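Side-chain contacts in retinol dehydratase (Spodoptera frugiperda, PDB 1FMJ), which binds retinol and adenosine-3',5'-diphosphate on a sulfotransferase-like fold and probably dehydrates retinol: residues A[35-38]-A[43-46]; A[163-168]-A[222-227]; A[229-234]-A[243-248]. All coordinates share one frame; numbering follows the deposited sequence.

Interaction 1 (A[35-38]-A[43-46]); sequences YVKL and YMVY
Y35 and Y46 pair their rings at one end of a β hairpin, where strands 35-38 and 43-46 run antiparallel. The rings form an offset stack with centroids 4.5 Å apart and planes at 17°. Both side chains point the same way. Y46 CE2 sits 3.6 Å from Y35 CZ. M44 takes the opposite face of the Y35 ring. Its methyl CE lies over that face in a CH-pi contact, 4.1 Å from the ring centroid. Bends at chi2 and chi3 (-67° and -90°) curl the M44 chain round to put CE there. SD approaches the same ring obliquely, as a Met-aromatic contact. The Y35 ring is therefore clamped on both faces, and T223 OG1 binds its hydroxyl. This is the tight end.

Further along, V36 with V45 and L38 with Y43 are hydrogen-bonded pairs. The bond from V45 N to V36 O is 3.2 Å long. V36, L38 and V45 share one face of the sheet, where V36 CG2 meets V45 CG2 at 3.8 Å. F13 of strand 13-14 also touches V36 and L38.

The other face is looser at K37, which is partly exposed. Its NZ bonds to G42 O and G220 O. Its side chain meets M44 through carbon and sulfur: K37 CD rests 3.7 Å from M44 SD.

Interaction 2 (A[163-168]-A[222-227]); sequences THLPLS and YTLTPY. With RTL (retinol), chain H.
L224 lays its CD1 methyl against the backbone carbonyl and CB of H164. CD1 is 3.0 Å from H164 O, a tight approach for a methyl, and 3.5 Å from H164 CB. The second methyl, CD2, faces the next two residues of the same loop. It meets L165 CD2 at 3.9 Å and lies more loosely against P166 CD. The two leucine side chains cross at a slant. L165 reaches L224 with its end, although its CB starts out in the other direction. No hydrogen bond joins the two segments; the side-chain contacts across them all run through L224.

Each segment also has its own local hydrogen bonds. Y222 to T225 form a type II β turn, closed by T225 N to Y222 O at 3.1 Å. L224 stands at its third position with positive phi (60°), and from there its side chain points at the other loop. P226 follows with a cis peptide bond and sits at the N-cap of the next helix. In the other segment T163 OG1 accepts from L165 N at 3.0 Å, an ST turn. D107 OD1 bonds to both T163 OG1 and H164 N.

The H164 ring leads away from L224 into the retinol pocket. S70 O holds its ND1, and Y105 meets the ring at nearly a right angle. NE2 bonds to retinol O1 at 2.9 Å, in the ring plane and nearly straight at 168°. K162 NZ binds the same oxygen. The bend after strand 160-163 thus belongs to the retinol site of this sulfotransferase-family fold.

Interaction 3 (A[229-234]-A[243-248]); sequences EHVKEA and MLFLFY. With A3P (adenosine-3'-5'-diphosphate), chain G.
F245 pushes the rim of its ring into a hollow on helix 227-235, between V231 and A234. These two residues are three apart, so they lie on the same side of the helix. V231 CG1 touches F245 CZ at 3.7 Å, near the ring plane. A234 CB meets the neighbouring rim atom, F245 CE1, at 3.8 Å. The helix therefore sees the edge of the ring. The F245 side chain crosses V231 at about a right angle. Its CG is anti to the backbone N (chi1 -162°), which sends the ring from the strand towards the helix.

M243 lies against A234 from another side. Its chain is bent at chi2 and chi3, and the CE methyl comes 4.0 Å from A234 CB. The small A234 is thus flanked by M243 and F245, while V231 meets the ring at CZ, the atom next to CE1.

The helix packs on strand 243-247, an outermost strand of the central parallel sheet. The segment axes are 10.5 Å apart and lie at 134°. Y182 of the adjacent strand adds its ring to the F245 surroundings, and W235 meets F245 edge-to-face. F247 CE2 also lies at the F245 edge. At the end of the strand, Y248 OH donates to N3 of the bound nucleotide at 2.9 Å, in the plane of the Y248 ring.

No hydrogen bond crosses between helix and strand. The contact between the two segments is apolar, methyl to ring edge and methyl to methyl, which is consistent with a join that rests on close fit and burial from water.

Interaction 2 lies between the other two: its centre is about 9 Å from that of interaction 1 and about 11 Å from that of interaction 3. M44 O to L224 N, 2.7 Å, fastens the hairpin to the 222-227 turn. H230 NE2 bonds to H164 O at 2.8 Å, which ties the helix of interaction 3 to the loop that carries H164. E233 joins all three: OE2 is 2.5 Å from Y43 OH, and OE1 is 2.6 Å from S168 N. Interaction 2 borders the retinol site and interaction 3 the nucleotide site; the H164 side chain is about 5 Å from the nucleotide. The Y46 side chain remains about 7 Å from retinol.

Interaction 1 (A[35-38]-A[43-46])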
loop_
_atom_site.group_PDB
_atom_site.type_symbol
_atom_site.label_atom_id
_atom_site.label_comp_id
_atom_site.label_asym_id
_atom_site.label_seq_id
_atom_site.Cartn_x
_atom_site.Cartn_y
_atom_site.Cartn_z
ATOM N N TYR A 35 13.310 -2.445 11.096
ATOM C CA TYR A 35 13.604 -2.495 9.660
ATOM C C TYR A 35 15.037 -2.936 9.327
ATOM O O TYR A 35 15.886 -3.099 10.206
ATOM C CB TYR A 35 13.426 -1.117 9.013
ATOM C CG TYR A 35 12.058 -0.476 9.091
ATOM C CD1 TYR A 35 11.749 0.426 10.107
ATOM C CD2 TYR A 35 11.112 -0.687 8.090
ATOM C CE1 TYR A 35 10.545 1.111 10.117
ATOM C CE2 TYR A 35 9.897 -0.004 8.093
ATOM C CZ TYR A 35 9.625 0.894 9.107
ATOM O OH TYR A 35 8.450 1.597 9.103
ATOM N N VAL A 36 15.272 -3.110 8.028
ATOM C CA VAL A 36 16.570 -3.442 7.452
ATOM C C VAL A 36 16.464 -2.988 6.003
ATOM O O VAL A 36 15.379 -3.026 5.414
ATOM C CB VAL A 36 16.899 -4.958 7.465
ATOM C CG1 VAL A 36 16.970 -5.473 8.895
ATOM C CG2 VAL A 36 15.877 -5.726 6.641
ATOM N N LYS A 37 17.577 -2.525 5.447
ATOM C CA LYS A 37 17.626 -2.071 4.062
ATOM C C LYS A 37 17.722 -3.323 3.191
ATOM O O LYS A 37 18.441 -4.262 3.538
ATOM C CB LYS A 37 18.863 -1.198 3.844
ATOM C CG LYS A 37 18.591 0.234 3.384
ATOM C CD LYS A 37 17.996 1.089 4.482
ATOM C CE LYS A 37 18.031 2.575 4.113
ATOM N NZ LYS A 37 17.187 2.915 2.923
ATOM N N LEU A 38 17.019 -3.344 2.067
ATOM C CA LEU A 38 17.049 -4.525 1.206
ATOM C C LEU A 38 17.414 -4.229 -0.239
ATOM O O LEU A 38 16.807 -3.377 -0.875
ATOM C CB LEU A 38 15.694 -5.243 1.246
ATOM C CG LEU A 38 15.604 -6.543 0.440
ATOM C CD1 LEU A 38 16.744 -7.465 0.876
ATOM C CD2 LEU A 38 14.252 -7.217 0.651
ATOM N N TYR A 43 15.650 -0.794 -0.074
ATOM C CA TYR A 43 14.227 -0.660 0.210
ATOM C C TYR A 43 13.986 -0.982 1.676
ATOM O O TYR A 43 14.432 -2.016 2.185
ATOM C CB TYR A 43 13.392 -1.608 -0.667
ATOM C CG TYR A 43 13.199 -1.141 -2.101
ATOM C CD1 TYR A 43 13.752 -1.850 -3.165
ATOM C CD2 TYR A 43 12.431 -0.010 -2.392
ATOM C CE1 TYR A 43 13.543 -1.449 -4.496
ATOM C CE2 TYR A 43 12.218 0.401 -3.716
ATOM C CZ TYR A 43 12.777 -0.326 -4.758
ATOM O OH TYR A 43 12.583 0.068 -6.057
ATOM N N MET A 44 13.293 -0.076 2.359
ATOM C CA MET A 44 12.981 -0.261 3.761
ATOM C C MET A 44 11.945 -1.373 3.949
ATOM O O MET A 44 10.785 -1.218 3.566
ATOM C CB MET A 44 12.449 1.049 4.344
ATOM C CG MET A 44 13.503 2.116 4.571
ATOM S SD MET A 44 14.662 1.650 5.866
ATOM C CE MET A 44 13.842 2.319 7.329
ATOM N N VAL A 45 12.357 -2.498 4.527
ATOM C CA VAL A 45 11.409 -3.578 4.761
ATOM C C VAL A 45 11.438 -4.013 6.211
ATOM O O VAL A 45 12.499 -4.050 6.846
ATOM C CB VAL A 45 11.671 -4.820 3.838
ATOM C CG1 VAL A 45 11.604 -4.407 2.372
ATOM C CG2 VAL A 45 13.014 -5.447 4.147
ATOM N N TYR A 46 10.261 -4.310 6.751
ATOM C CA TYR A 46 10.166 -4.769 8.128
ATOM C C TYR A 46 10.962 -6.070 8.189
ATOM O O TYR A 46 10.814 -6.931 7.324
ATOM C CB TYR A 46 8.699 -5.002 8.506
ATOM C CG TYR A 46 7.972 -3.732 8.906
ATOM C CD1 TYR A 46 6.910 -3.241 8.150
ATOM C CD2 TYR A 46 8.344 -3.031 10.048
ATOM C CE1 TYR A 46 6.235 -2.080 8.526
ATOM C CE2 TYR A 46 7.679 -1.875 10.436
ATOM C CZ TYR A 46 6.625 -1.406 9.672
ATOM O OH TYR A 46 5.963 -0.273 10.069
#

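Interaction 2 (A[163-168]-A[222-227])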
loop_
_atom_site.group_PDB
_atom_site.type_symbol
_atom_site.label_atom_id
_atom_site.label_comp_id
_atom_site.label_asym_id
_atom_site.label_seq_id
_atom_site.Cartn_x
_atom_site.Cartn_y
_atom_site.Cartn_z
ATOM N N THR A 163 -0.428 -5.514 -3.175
ATOM C CA THR A 163 0.946 -5.452 -2.705
ATOM C C THR A 163 1.541 -4.061 -2.782
ATOM O O THR A 163 1.150 -3.243 -3.622
ATOM C CB THR A 163 1.879 -6.421 -3.502
ATOM O OG1 THR A 163 3.171 -6.454 -2.878
ATOM C CG2 THR A 163 2.058 -5.946 -4.932
ATOM N N HIS A 164 2.481 -3.796 -1.884
ATOM C CA HIS A 164 3.185 -2.532 -1.873
ATOM C C HIS A 164 4.651 -2.856 -2.166
ATOM O O HIS A 164 5.537 -2.048 -1.941
ATOM C CB HIS A 164 3.032 -1.827 -0.517
ATOM C CG HIS A 164 1.612 -1.489 -0.174
ATOM N ND1 HIS A 164 0.779 -0.812 -1.040
ATOM C CD2 HIS A 164 0.874 -1.743 0.933
ATOM C CE1 HIS A 164 -0.411 -0.666 -0.482
ATOM N NE2 HIS A 164 -0.380 -1.221 0.716
ATOM N N LEU A 165 4.909 -4.057 -2.673
ATOM C CA LEU A 165 6.287 -4.409 -2.988
ATOM C C LEU A 165 6.680 -3.900 -4.366
ATOM O O LEU A 165 5.907 -4.007 -5.320
ATOM C CB LEU A 165 6.500 -5.927 -2.926
ATOM C CG LEU A 165 6.471 -6.541 -1.520
ATOM C CD1 LEU A 165 6.675 -8.039 -1.599
ATOM C CD2 LEU A 165 7.542 -5.899 -0.659
ATOM N N PRO A 166 7.875 -3.299 -4.477
ATOM C CA PRO A 166 8.347 -2.794 -5.767
ATOM C C PRO A 166 8.606 -4.025 -6.638
ATOM O O PRO A 166 8.850 -5.117 -6.115
ATOM C CB PRO A 166 9.627 -2.037 -5.394
ATOM C CG PRO A 166 10.119 -2.774 -4.199
ATOM C CD PRO A 166 8.848 -3.002 -3.411
ATOM N N LEU A 167 8.534 -3.861 -7.952
ATOM C CA LEU A 167 8.728 -4.979 -8.865
ATOM C C LEU A 167 10.007 -5.794 -8.678
ATOM O O LEU A 167 9.986 -7.004 -8.874
ATOM C CB LEU A 167 8.642 -4.493 -10.321
ATOM C CG LEU A 167 7.317 -3.848 -10.758
ATOM C CD1 LEU A 167 7.375 -3.512 -12.250
ATOM C CD2 LEU A 167 6.146 -4.797 -10.477
ATOM N N SER A 168 11.106 -5.150 -8.289
ATOM C CA SER A 168 12.379 -5.855 -8.122
ATOM C C SER A 168 12.415 -6.923 -7.030
ATOM O O SER A 168 13.332 -7.752 -6.998
ATOM C CB SER A 168 13.510 -4.850 -7.894
ATOM O OG SER A 168 13.306 -4.116 -6.711
ATOM N N TYR A 222 11.324 5.387 5.540
ATOM C CA TYR A 222 10.030 4.885 5.973
ATOM C C TYR A 222 9.737 3.627 5.172
ATOM O O TYR A 222 10.429 3.315 4.196
ATOM C CB TYR A 222 8.898 5.901 5.788
ATOM C CG TYR A 222 7.610 5.433 6.448
ATOM C CD1 TYR A 222 7.551 5.197 7.826
ATOM C CD2 TYR A 222 6.480 5.157 5.689
ATOM C CE1 TYR A 222 6.383 4.685 8.423
ATOM C CE2 TYR A 222 5.321 4.651 6.265
ATOM C CZ TYR A 222 5.275 4.413 7.626
ATOM O OH TYR A 222 4.132 3.888 8.174
ATOM N N THR A 223 8.715 2.905 5.604
ATOM C CA THR A 223 8.309 1.645 4.990
ATOM C C THR A 223 8.239 1.626 3.458
ATOM O O THR A 223 7.533 2.414 2.834
ATOM C CB THR A 223 6.948 1.189 5.572
ATOM O OG1 THR A 223 7.012 1.243 7.007
ATOM C CG2 THR A 223 6.625 -0.245 5.141
ATOM N N LEU A 224 8.998 0.697 2.886
ATOM C CA LEU A 224 9.097 0.461 1.450
ATOM C C LEU A 224 9.596 1.583 0.546
ATOM O O LEU A 224 9.439 1.512 -0.674
ATOM C CB LEU A 224 7.781 -0.132 0.924
ATOM C CG LEU A 224 7.559 -1.569 1.437
ATOM C CD1 LEU A 224 6.233 -2.097 0.959
ATOM C CD2 LEU A 224 8.692 -2.485 0.953
ATOM N N THR A 225 10.199 2.614 1.139
ATOM C CA THR A 225 10.811 3.685 0.356
ATOM C C THR A 225 12.196 3.065 0.063
ATOM O O THR A 225 12.505 1.989 0.584
ATOM C CB THR A 225 10.994 4.983 1.193
ATOM O OG1 THR A 225 11.773 4.699 2.364
ATOM C CG2 THR A 225 9.632 5.551 1.605
ATOM N N PRO A 226 13.056 3.729 -0.736
ATOM C CA PRO A 226 12.957 5.021 -1.427
ATOM C C PRO A 226 11.697 5.125 -2.273
ATOM O O PRO A 226 11.441 4.276 -3.114
ATOM C CB PRO A 226 14.220 5.050 -2.288
ATOM C CG PRO A 226 15.191 4.213 -1.502
ATOM C CD PRO A 226 14.322 3.058 -1.090
ATOM N N TYR A 227 10.921 6.176 -2.052
ATOM C CA TYR A 227 9.691 6.375 -2.796
ATOM C C TYR A 227 9.865 6.385 -4.321
ATOM O O TYR A 227 9.181 5.655 -5.040
ATOM C CB TYR A 227 9.019 7.678 -2.371
ATOM C CG TYR A 227 7.852 8.026 -3.263
ATOM C CD1 TYR A 227 6.617 7.408 -3.096
ATOM C CD2 TYR A 227 8.004 8.923 -4.320
ATOM C CE1 TYR A 227 5.561 7.668 -3.964
ATOM C CE2 TYR A 227 6.950 9.192 -5.199
ATOM C CZ TYR A 227 5.738 8.561 -5.017
ATOM O OH TYR A 227 4.704 8.794 -5.901
HETATM C C1 RTL H . -0.719 -3.905 14.360
HETATM C C2 RTL H . 0.382 -4.299 15.397
HETATM C C3 RTL H . 0.707 -5.787 15.384
HETATM C C4 RTL H . 0.155 -6.986 14.618
HETATM C C5 RTL H . -0.909 -6.415 13.676
HETATM C C6 RTL H . -1.329 -5.086 13.514
HETATM C C7 RTL H . -2.376 -4.682 12.538
HETATM C C8 RTL H . -2.143 -4.463 11.211
HETATM C C9 RTL H . -3.169 -4.061 10.239
HETATM C C10 RTL H . -2.771 -3.879 8.927
HETATM C C11 RTL H . -3.554 -3.481 7.737
HETATM C C12 RTL H . -2.928 -2.482 7.029
HETATM C C13 RTL H . -3.220 -1.710 5.804
HETATM C C14 RTL H . -2.568 -0.714 5.133
HETATM C C15 RTL H . -1.670 -1.074 4.023
HETATM O O1 RTL H . -2.329 -1.143 2.830
HETATM C C16 RTL H . 0.062 -2.871 13.525
HETATM C C17 RTL H . -1.739 -3.151 15.229
HETATM C C18 RTL H . -1.544 -7.562 12.876
HETATM C C19 RTL H . -4.625 -3.859 10.701
HETATM C C20 RTL H . -4.567 -2.227 5.272
#

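Interaction 3 (A[229-234]-A[243-248])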
loop_
_atom_site.group_PDB
_atom_site.type_symbol
_atom_site.label_atom_id
_atom_site.label_comp_id
_atom_site.label_asym_id
_atom_site.label_seq_id
_atom_site.Cartn_x
_atom_site.Cartn_y
_atom_site.Cartn_z
ATOM N N GLU A 229 12.290 5.231 -6.234
ATOM C CA GLU A 229 12.793 3.992 -6.825
ATOM C C GLU A 229 11.617 3.036 -7.000
ATOM O O GLU A 229 11.553 2.270 -7.965
ATOM C CB GLU A 229 13.860 3.352 -5.934
ATOM C CG GLU A 229 15.142 4.176 -5.815
ATOM C CD GLU A 229 15.616 4.700 -7.159
ATOM O OE1 GLU A 229 15.643 3.904 -8.125
ATOM O OE2 GLU A 229 15.959 5.901 -7.252
ATOM N N HIS A 230 10.673 3.096 -6.067
ATOM C CA HIS A 230 9.484 2.239 -6.111
ATOM C C HIS A 230 8.657 2.603 -7.343
ATOM O O HIS A 230 8.294 1.739 -8.148
ATOM C CB HIS A 230 8.666 2.437 -4.821
ATOM C CG HIS A 230 7.609 1.398 -4.591
ATOM N ND1 HIS A 230 6.575 1.179 -5.474
ATOM C CD2 HIS A 230 7.397 0.562 -3.546
ATOM C CE1 HIS A 230 5.766 0.256 -4.981
ATOM N NE2 HIS A 230 6.244 -0.133 -3.811
ATOM N N VAL A 231 8.381 3.891 -7.506
ATOM C CA VAL A 231 7.607 4.371 -8.650
ATOM C C VAL A 231 8.320 4.148 -9.979
ATOM O O VAL A 231 7.715 3.689 -10.946
ATOM C CB VAL A 231 7.316 5.874 -8.540
ATOM C CG1 VAL A 231 6.554 6.356 -9.785
ATOM C CG2 VAL A 231 6.509 6.161 -7.275
ATOM N N LYS A 232 9.603 4.494 -10.037
ATOM C CA LYS A 232 10.357 4.347 -11.278
ATOM C C LYS A 232 10.361 2.924 -11.836
ATOM O O LYS A 232 10.282 2.733 -13.042
ATOM C CB LYS A 232 11.790 4.859 -11.090
ATOM C CG LYS A 232 11.839 6.361 -10.857
ATOM C CD LYS A 232 13.241 6.915 -10.949
ATOM C CE LYS A 232 13.210 8.426 -10.863
ATOM N NZ LYS A 232 14.543 9.002 -11.123
ATOM N N GLU A 233 10.442 1.931 -10.961
ATOM C CA GLU A 233 10.445 0.542 -11.407
ATOM C C GLU A 233 9.176 0.180 -12.159
ATOM O O GLU A 233 9.212 -0.580 -13.124
ATOM C CB GLU A 233 10.606 -0.400 -10.222
ATOM C CG GLU A 233 12.036 -0.595 -9.777
ATOM C CD GLU A 233 12.151 -1.693 -8.744
ATOM O OE1 GLU A 233 11.344 -2.642 -8.821
ATOM O OE2 GLU A 233 13.045 -1.618 -7.867
ATOM N N ALA A 234 8.048 0.721 -11.712
ATOM C CA ALA A 234 6.774 0.442 -12.362
ATOM C C ALA A 234 6.648 1.307 -13.597
ATOM O O ALA A 234 6.133 0.869 -14.625
ATOM C CB ALA A 234 5.622 0.728 -11.415
ATOM N N MET A 243 0.641 -4.233 -17.857
ATOM C CA MET A 243 0.844 -3.220 -16.829
ATOM C C MET A 243 0.016 -1.981 -17.128
ATOM O O MET A 243 -0.002 -1.497 -18.258
ATOM C CB MET A 243 2.321 -2.828 -16.736
ATOM C CG MET A 243 2.581 -1.551 -15.926
ATOM S SD MET A 243 2.178 -1.684 -14.158
ATOM C CE MET A 243 3.755 -2.135 -13.506
ATOM N N LEU A 244 -0.670 -1.479 -16.105
ATOM C CA LEU A 244 -1.480 -0.278 -16.243
ATOM C C LEU A 244 -1.069 0.695 -15.146
ATOM O O LEU A 244 -1.446 0.528 -13.984
ATOM C CB LEU A 244 -2.976 -0.604 -16.118
ATOM C CG LEU A 244 -3.907 0.617 -16.102
ATOM C CD1 LEU A 244 -3.793 1.363 -17.419
ATOM C CD2 LEU A 244 -5.348 0.186 -15.866
ATOM N N PHE A 245 -0.276 1.694 -15.520
ATOM C CA PHE A 245 0.190 2.709 -14.581
ATOM C C PHE A 245 -0.856 3.819 -14.540
ATOM O O PHE A 245 -1.217 4.367 -15.578
ATOM C CB PHE A 245 1.521 3.292 -15.066
ATOM C CG PHE A 245 2.304 4.016 -14.004
ATOM C CD1 PHE A 245 3.372 3.390 -13.367
ATOM C CD2 PHE A 245 2.009 5.339 -13.678
ATOM C CE1 PHE A 245 4.142 4.064 -12.428
ATOM C CE2 PHE A 245 2.774 6.027 -12.737
ATOM C CZ PHE A 245 3.847 5.389 -12.110
ATOM N N LEU A 246 -1.342 4.147 -13.345
ATOM C CA LEU A 246 -2.337 5.195 -13.198
ATOM C C LEU A 246 -1.933 6.157 -12.093
ATOM O O LEU A 246 -1.124 5.823 -11.226
ATOM C CB LEU A 246 -3.706 4.594 -12.861
ATOM C CG LEU A 246 -4.317 3.585 -13.833
ATOM C CD1 LEU A 246 -5.640 3.091 -13.277
ATOM C CD2 LEU A 246 -4.513 4.244 -15.210
ATOM N N PHE A 247 -2.499 7.357 -12.130
ATOM C CA PHE A 247 -2.219 8.360 -11.116
ATOM C C PHE A 247 -3.483 8.623 -10.310
ATOM O O PHE A 247 -4.557 8.827 -10.873
ATOM C CB PHE A 247 -1.739 9.670 -11.748
ATOM C CG PHE A 247 -0.350 9.600 -12.314
ATOM C CD1 PHE A 247 -0.147 9.422 -13.673
ATOM C CD2 PHE A 247 0.758 9.717 -11.483
ATOM C CE1 PHE A 247 1.140 9.362 -14.201
ATOM C CE2 PHE A 247 2.047 9.657 -12.001
ATOM C CZ PHE A 247 2.237 9.480 -13.361
ATOM N N TYR A 248 -3.345 8.621 -8.989
ATOM C CA TYR A 248 -4.473 8.849 -8.095
ATOM C C TYR A 248 -5.223 10.133 -8.444
ATOM O O TYR A 248 -6.444 10.200 -8.338
ATOM C CB TYR A 248 -3.971 8.915 -6.657
ATOM C CG TYR A 248 -5.009 9.377 -5.660
ATOM C CD1 TYR A 248 -6.060 8.546 -5.269
ATOM C CD2 TYR A 248 -4.942 10.652 -5.115
ATOM C CE1 TYR A 248 -7.018 8.984 -4.349
ATOM C CE2 TYR A 248 -5.887 11.095 -4.203
ATOM C CZ TYR A 248 -6.916 10.262 -3.823
ATOM O OH TYR A 248 -7.827 10.716 -2.900
HETATM P P1 A3P G . -6.067 10.398 2.026
HETATM O O1P A3P G . -5.337 10.001 3.243
HETATM O O2P A3P G . -7.488 10.683 2.315
HETATM O O3P A3P G . -5.438 11.576 1.410
HETATM P P2 A3P G . -4.510 3.335 -0.261
HETATM O O4P A3P G . -5.773 2.628 -0.527
HETATM O O5P A3P G . -3.493 2.988 -1.277
HETATM O O6P A3P G . -4.027 3.008 1.111
HETATM O "O5'" A3P G . -4.769 4.891 -0.343
HETATM C "C5'" A3P G . -5.680 5.544 0.526
HETATM C "C4'" A3P G . -5.954 6.977 0.058
HETATM O "O4'" A3P G . -7.024 6.928 -0.927
HETATM C "C3'" A3P G . -6.478 7.871 1.184
HETATM O "O3'" A3P G . -5.989 9.215 0.967
HETATM C "C2'" A3P G . -7.973 7.659 1.057
HETATM O "O2'" A3P G . -8.837 8.529 1.781
HETATM C "C1'" A3P G . -8.127 7.710 -0.455
HETATM N N9 A3P G . -9.396 7.129 -0.915
HETATM C C8 A3P G . -9.991 5.925 -0.572
HETATM N N7 A3P G . -11.132 5.688 -1.160
HETATM C C5 A3P G . -11.324 6.808 -1.958
HETATM C C6 A3P G . -12.366 7.206 -2.866
HETATM N N6 A3P G . -13.447 6.460 -3.112
HETATM N N1 A3P G . -12.238 8.429 -3.522
HETATM C C2 A3P G . -11.142 9.225 -3.299
HETATM N N3 A3P G . -10.092 8.957 -2.462
HETATM C C4 A3P G . -10.249 7.726 -1.820
#